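Local atomic coordinates of replicase polyprotein 1a (Avian infectious bronchitis virus, PDB entry 3LD1), a protein that is the replicase precursor of a coronavirus, represented here by a part of non-structural protein 2 whose own role in infection is not firmly established. Residues 30-33 / 34-38; 196-199 / 200-204; 320-324 / 325-329. The protein carries 3 engineered substitutions. All coordinates share one frame; numbering follows the deposited sequence.

Contact 1: 30-33 / 34-38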
# COMPACT_ATOMS: atom_id res chain seq x y z
N TYR A 30 -6.59 10.01 0.13
CA TYR A 30 -7.38 9.06 -0.64
C TYR A 30 -8.11 8.08 0.25
O TYR A 30 -9.24 7.66 -0.04
CB TYR A 30 -6.52 8.31 -1.65
CG TYR A 30 -7.36 7.52 -2.63
CD1 TYR A 30 -7.74 6.22 -2.36
CD2 TYR A 30 -7.85 8.12 -3.79
CE1 TYR A 30 -8.56 5.48 -3.25
CE2 TYR A 30 -8.70 7.39 -4.68
CZ TYR A 30 -9.04 6.09 -4.40
OH TYR A 30 -9.83 5.41 -5.26
N ALA A 31 -7.49 7.73 1.37
CA ALA A 31 -8.17 6.90 2.33
C ALA A 31 -9.46 7.55 2.82
O ALA A 31 -10.52 6.91 2.80
CB ALA A 31 -7.27 6.48 3.45
N ASP A 32 -9.38 8.81 3.22
CA ASP A 32 -10.57 9.52 3.74
C ASP A 32 -11.61 9.63 2.60
O ASP A 32 -12.77 9.22 2.70
CB ASP A 32 -10.13 10.91 4.29
CG ASP A 32 -11.25 11.66 5.16
OD1 ASP A 32 -12.12 11.05 5.87
OD2 ASP A 32 -11.22 12.93 5.16
N ALA A 33 -11.15 10.09 1.45
CA ALA A 33 -12.06 10.28 0.35
C ALA A 33 -12.76 8.98 0.12
O ALA A 33 -14.01 8.95 -0.01
CB ALA A 33 -11.31 10.72 -0.87
N PHE A 34 -11.99 7.89 0.07
CA PHE A 34 -12.62 6.63 -0.27
C PHE A 34 -13.64 6.29 0.83
O PHE A 34 -14.75 5.83 0.56
CB PHE A 34 -11.52 5.55 -0.35
CG PHE A 34 -12.04 4.13 -0.41
CD1 PHE A 34 -12.32 3.55 -1.63
CD2 PHE A 34 -12.22 3.40 0.75
CE1 PHE A 34 -12.80 2.20 -1.76
CE2 PHE A 34 -12.67 2.03 0.67
CZ PHE A 34 -12.96 1.43 -0.62
N ALA A 35 -13.24 6.51 2.09
CA ALA A 35 -14.16 6.20 3.20
C ALA A 35 -15.50 6.99 3.10
O ALA A 35 -16.63 6.40 3.20
CB ALA A 35 -13.45 6.35 4.58
N VAL A 36 -15.37 8.29 2.83
CA VAL A 36 -16.53 9.18 2.73
C VAL A 36 -17.47 8.80 1.54
O VAL A 36 -18.71 8.74 1.71
CB VAL A 36 -16.12 10.67 2.60
CG1 VAL A 36 -17.32 11.52 2.64
CG2 VAL A 36 -15.10 11.11 3.73
N ARG A 37 -16.91 8.50 0.37
CA ARG A 37 -17.75 8.19 -0.77
C ARG A 37 -18.38 6.80 -0.55
O ARG A 37 -19.54 6.57 -0.87
CB ARG A 37 -16.93 8.28 -2.07
CG ARG A 37 -17.68 7.90 -3.38
CD ARG A 37 -18.89 8.76 -3.55
NE ARG A 37 -19.86 8.35 -4.62
CZ ARG A 37 -19.68 8.72 -5.88
NH1 ARG A 37 -18.57 9.40 -6.18
NH2 ARG A 37 -20.55 8.39 -6.81
N GLN A 38 -17.63 5.89 0.05
CA GLN A 38 -18.20 4.56 0.32
C GLN A 38 -19.40 4.67 1.29
O GLN A 38 -20.46 4.13 1.02
CB GLN A 38 -17.11 3.56 0.77
CG GLN A 38 -17.62 2.51 1.76
CD GLN A 38 -16.46 1.83 2.57
OE1 GLN A 38 -15.67 0.99 2.05
NE2 GLN A 38 -16.34 2.22 3.86
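Phe34 N reaches back one helical turn to Tyr30 O, and Ala35 N, Val36 N and Arg37 N do likewise to Ala31 O, Asp32 O and Ala33 O. Four successive i-to-i+4 hydrogen bonds therefore tie 30-33 to 34-38. Phe34 N stands 2.8 Å from Tyr30 O. The last of the four is slightly longer, Arg37 N lying 3.0 Å from Ala33 O. The straightest joins Val36 N to Asp32 O, with 171° at the hydrogen. Among the side chains, Tyr30 meets Phe34 obliquely: CE1 of the Tyr30 phenol ring lies 4.1 Å from Phe34 CB, and Tyr30 OH bonds to Gln135 O. In both residues CG stands anti to the backbone N, which sends the two rings out on the same side of the helix, where each residue also touches Lys202 of helix 194-207. This is the opening turn of the alpha-helix 30-46, and residues just before it take part: Asp29 OD1 accepts from Asp32 N, while Asp32 OD2 accepts from Lys28 N. The other carboxylate oxygen, Asp32 OD1, lies 3.7 Å from Val36 CG2, the two side chains crossing at an angle. The same methyl, Val36 CG2, sits 3.2 Å from Asp32 O. Ala33 and Val36 both pack on Trp133 of helix 128-134. Arg37 turns its end away from the first turn: its chain bends at chi2 (58°), its NE forms a salt bridge with Asp41 and its NH2 another with Asp17.

Contact 2: 196-199 / 200-204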
# COMPACT_ATOMS: atom_id res chain seq x y z
N GLN A 196 -14.78 -4.28 -11.91
CA GLN A 196 -14.15 -4.92 -10.74
C GLN A 196 -12.66 -4.64 -10.48
O GLN A 196 -12.26 -4.45 -9.34
CB GLN A 196 -14.39 -6.44 -10.78
CG GLN A 196 -15.87 -6.82 -10.41
CD GLN A 196 -16.34 -6.29 -9.01
OE1 GLN A 196 -15.51 -5.87 -8.14
NE2 GLN A 196 -17.67 -6.33 -8.78
N ARG A 197 -11.85 -4.56 -11.51
CA ARG A 197 -10.46 -4.18 -11.33
C ARG A 197 -10.32 -2.78 -10.84
O ARG A 197 -9.37 -2.43 -10.17
CB ARG A 197 -9.73 -4.20 -12.66
CG ARG A 197 -9.67 -5.53 -13.30
CD ARG A 197 -8.42 -5.65 -14.18
NE ARG A 197 -8.27 -4.59 -15.17
CZ ARG A 197 -8.97 -4.50 -16.29
NH1 ARG A 197 -9.90 -5.41 -16.54
NH2 ARG A 197 -8.74 -3.50 -17.13
N ILE A 198 -11.27 -1.94 -11.19
CA ILE A 198 -11.15 -0.54 -10.80
C ILE A 198 -11.54 -0.42 -9.35
O ILE A 198 -10.86 0.30 -8.60
CB ILE A 198 -11.98 0.37 -11.70
CG1 ILE A 198 -11.31 0.47 -13.09
CG2 ILE A 198 -12.16 1.73 -11.04
CD1 ILE A 198 -9.90 1.06 -13.09
N ALA A 199 -12.59 -1.15 -8.93
CA ALA A 199 -12.99 -1.14 -7.56
C ALA A 199 -11.88 -1.77 -6.64
O ALA A 199 -11.70 -1.42 -5.47
CB ALA A 199 -14.32 -1.89 -7.43
N ALA A 200 -11.10 -2.71 -7.18
CA ALA A 200 -10.08 -3.30 -6.33
C ALA A 200 -8.94 -2.27 -6.14
O ALA A 200 -8.32 -2.14 -5.08
CB ALA A 200 -9.59 -4.55 -6.99
N LEU A 201 -8.74 -1.50 -7.18
CA LEU A 201 -7.67 -0.59 -7.20
C LEU A 201 -7.94 0.63 -6.35
O LEU A 201 -7.04 1.19 -5.74
CB LEU A 201 -7.46 -0.17 -8.63
CG LEU A 201 -6.19 0.51 -8.95
CD1 LEU A 201 -5.08 -0.47 -8.54
CD2 LEU A 201 -6.29 0.67 -10.41
N LYS A 202 -9.18 1.07 -6.31
CA LYS A 202 -9.50 2.11 -5.31
C LYS A 202 -9.19 1.57 -3.91
O LYS A 202 -8.49 2.21 -3.12
CB LYS A 202 -10.99 2.51 -5.36
CG LYS A 202 -11.52 3.15 -6.69
CD LYS A 202 -13.08 3.23 -6.63
CE LYS A 202 -13.60 4.12 -7.78
NZ LYS A 202 -15.03 3.77 -8.09
N MET A 203 -9.68 0.37 -3.60
CA MET A 203 -9.47 -0.21 -2.29
C MET A 203 -7.97 -0.23 -1.99
O MET A 203 -7.53 0.21 -0.94
CB MET A 203 -10.11 -1.58 -2.19
CG MET A 203 -9.94 -2.16 -0.77
SD MET A 203 -8.23 -2.79 -0.51
CE MET A 203 -8.53 -4.56 -0.47
N ALA A 204 -7.19 -0.65 -2.97
CA ALA A 204 -5.76 -0.75 -2.78
C ALA A 204 -5.12 0.61 -2.65
O ALA A 204 -4.17 0.76 -1.85
CB ALA A 204 -5.13 -1.54 -3.92
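Ile198 O accepts from two amides of the following turn, Lys202 N and Leu201 N. The bond from Lys202 N is 2.9 Å long and fairly straight, at 161°; the one from Leu201 N is weak, although that nitrogen stands only 3.1 Å from Ile198 O. Leu201 N also donates to Arg197 O at 3.2 Å, so its hydrogen is shared between two carbonyls and points squarely at neither. On the preceding step Ala200 N bonds Gln196 O at 3.0 Å, and on the following one Met203 N reaches Ala199 O at 3.3 Å from above the carbonyl plane, 37° out of it. Lys202 adds its aliphatic part: CG, set beside the backbone N by a chi1 of -62°, lies 3.5 Å from Ile198 O, and the chain then runs out extended, bringing CE to 4.3 Å from Ile198 CG2. At its end NZ donates to Ala137 O, outside the two segments, while Arg197 NH1 finds Asn190 O. The i-to-i+4 series, with one amide bifurcated toward the i-3 carbonyl, is that of an alpha-helix, here the interior of helix 194-207, with Ile198 and Lys202 turned to Met147 of helix 140-162, Lys202 also to helix 30-46, Ala200 and Leu201 to the loop at Cys230, and Gln196 and Ala199 exposed.

Contact 3: 320-324 / 325-329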
# COMPACT_ATOMS: atom_id res chain seq x y z
N ALA A 320 30.69 -14.20 19.66
CA ALA A 320 31.67 -15.19 19.24
C ALA A 320 31.84 -15.00 17.75
O ALA A 320 30.89 -14.68 17.03
CB ALA A 320 31.13 -16.63 19.55
N ILE A 321 33.06 -15.12 17.25
CA ILE A 321 33.21 -15.00 15.82
C ILE A 321 33.08 -16.35 15.15
O ILE A 321 33.98 -17.14 15.24
CB ILE A 321 34.55 -14.37 15.46
CG1 ILE A 321 34.50 -12.90 15.88
CG2 ILE A 321 34.78 -14.56 13.97
CD1 ILE A 321 35.83 -12.32 16.05
N LEU A 322 31.98 -16.57 14.45
CA LEU A 322 31.69 -17.87 13.80
C LEU A 322 31.65 -17.74 12.30
O LEU A 322 31.15 -16.72 11.75
CB LEU A 322 30.38 -18.43 14.33
CG LEU A 322 30.28 -18.41 15.89
CD1 LEU A 322 28.86 -18.78 16.33
CD2 LEU A 322 31.23 -19.39 16.51
N GLY A 323 32.24 -18.72 11.61
CA GLY A 323 32.35 -18.63 10.16
C GLY A 323 32.76 -17.22 9.74
O GLY A 323 32.25 -16.69 8.79
N GLY A 324 33.64 -16.58 10.48
CA GLY A 324 34.17 -15.28 10.09
C GLY A 324 33.29 -14.09 10.36
O GLY A 324 33.66 -12.99 9.96
N HIS A 325 32.15 -14.33 11.01
CA HIS A 325 31.14 -13.31 11.31
C HIS A 325 30.92 -13.17 12.81
O HIS A 325 30.76 -14.21 13.54
CB HIS A 325 29.76 -13.76 10.82
CG HIS A 325 29.63 -13.78 9.34
ND1 HIS A 325 30.05 -14.85 8.57
CD2 HIS A 325 29.12 -12.87 8.47
CE1 HIS A 325 29.83 -14.59 7.30
NE2 HIS A 325 29.30 -13.38 7.21
N LEU A 326 30.77 -11.93 13.26
CA LEU A 326 30.53 -11.63 14.66
C LEU A 326 29.10 -11.97 14.97
O LEU A 326 28.16 -11.33 14.45
CB LEU A 326 30.74 -10.18 14.97
CG LEU A 326 31.51 -9.78 16.23
CD1 LEU A 326 31.03 -8.41 16.72
CD2 LEU A 326 31.44 -10.77 17.37
N CYS A 327 28.91 -13.03 15.78
CA CYS A 327 27.59 -13.49 16.10
C CYS A 327 27.32 -13.31 17.59
O CYS A 327 28.20 -12.95 18.36
CB CYS A 327 27.43 -14.95 15.73
SG CYS A 327 27.56 -15.37 14.01
N TYR A 328 26.07 -13.52 17.97
CA TYR A 328 25.63 -13.57 19.33
C TYR A 328 25.48 -15.02 19.63
O TYR A 328 25.00 -15.82 18.80
CB TYR A 328 24.25 -12.99 19.43
CG TYR A 328 23.65 -13.01 20.82
CD1 TYR A 328 24.12 -12.13 21.82
CD2 TYR A 328 22.58 -13.89 21.14
CE1 TYR A 328 23.56 -12.15 23.08
CE2 TYR A 328 22.01 -13.91 22.40
CZ TYR A 328 22.50 -13.03 23.38
OH TYR A 328 21.93 -12.99 24.64
N VAL A 329 25.83 -15.36 20.86
CA VAL A 329 25.95 -16.72 21.27
C VAL A 329 25.33 -16.73 22.70
O VAL A 329 25.58 -15.85 23.53
CB VAL A 329 27.46 -17.07 21.10
CG1 VAL A 329 28.31 -16.94 22.35
CG2 VAL A 329 27.64 -18.29 20.42
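His325 ND1 donates to Gly323 O across the tip of the hairpin, at 2.9 Å. The bond is bent, 138° at the hydrogen, and the oxygen lies 25° out of the imidazole plane. A chi1 of -70° sets the ring beside the backbone N of its own residue, bringing ND1 over to the turn. Within the turn, His325 N donates to Leu322 O at 2.7 Å, and Leu322 N returns the bond to His325 O. Gly323 and Gly324 are the central two residues of a type I' beta turn from Leu322 to His325, as in a two-residue hairpin loop; both have positive phi, which favours glycine. Ile321 and Leu326 follow as a non-hydrogen-bonded pair: Ile321 CG1 meets Leu326 CD2 obliquely at 4.0 Å, and the CA hydrogen of Ile321 approaches His325 O. Next comes the hydrogen-bonded pair Ala320 and Cys327, where Cys327 N donates to Ala320 O at 2.9 Å and Ala320 N to Cys327 O. On the face that carries Ala320, Leu322 and Cys327, Leu322 CD1 packs on Cys327 CB at 4.1 Å, and Ala320 CB lies 4.0 Å from Val329 CG2.

Farther out, strand 335-342 backs Leu322 and Val329 through Ala338, and Lys280 makes backbone hydrogen bonds to Gly324 and Leu326. Phe249 stacks on the His325 ring, and Phe282 meets that ring with nearly parallel planes; these aromatic neighbours probably hold the ring's orientation, together with the bond to Gly323 O. That bond is consistent with a proton on ND1, since a carbonyl oxygen can only accept. Polar bonds thus hold the turn, while apolar side chains pack farther along the strands.

Contacts 1 and 2 are neighbours in the helical part of the chain, on helices 30-46 and 194-207, with centres 13 Å apart; they touch directly, Lys202 CB lying against Tyr30 OH and Phe34 CE1. Contact 3 stands remote, its centre 51 Å from that of contact 1 and 48 Å from that of contact 2, in the beta-rich C-terminal part. All three mix buried and exposed residues, so none is purely core or purely surface. Both helical contacts rest on i-to-i+4 amide bonds, straighter on average in 30-38 than in 196-204. The hairpin instead pairs two strands of one sheet, and there alone does a side chain bond across the two segments.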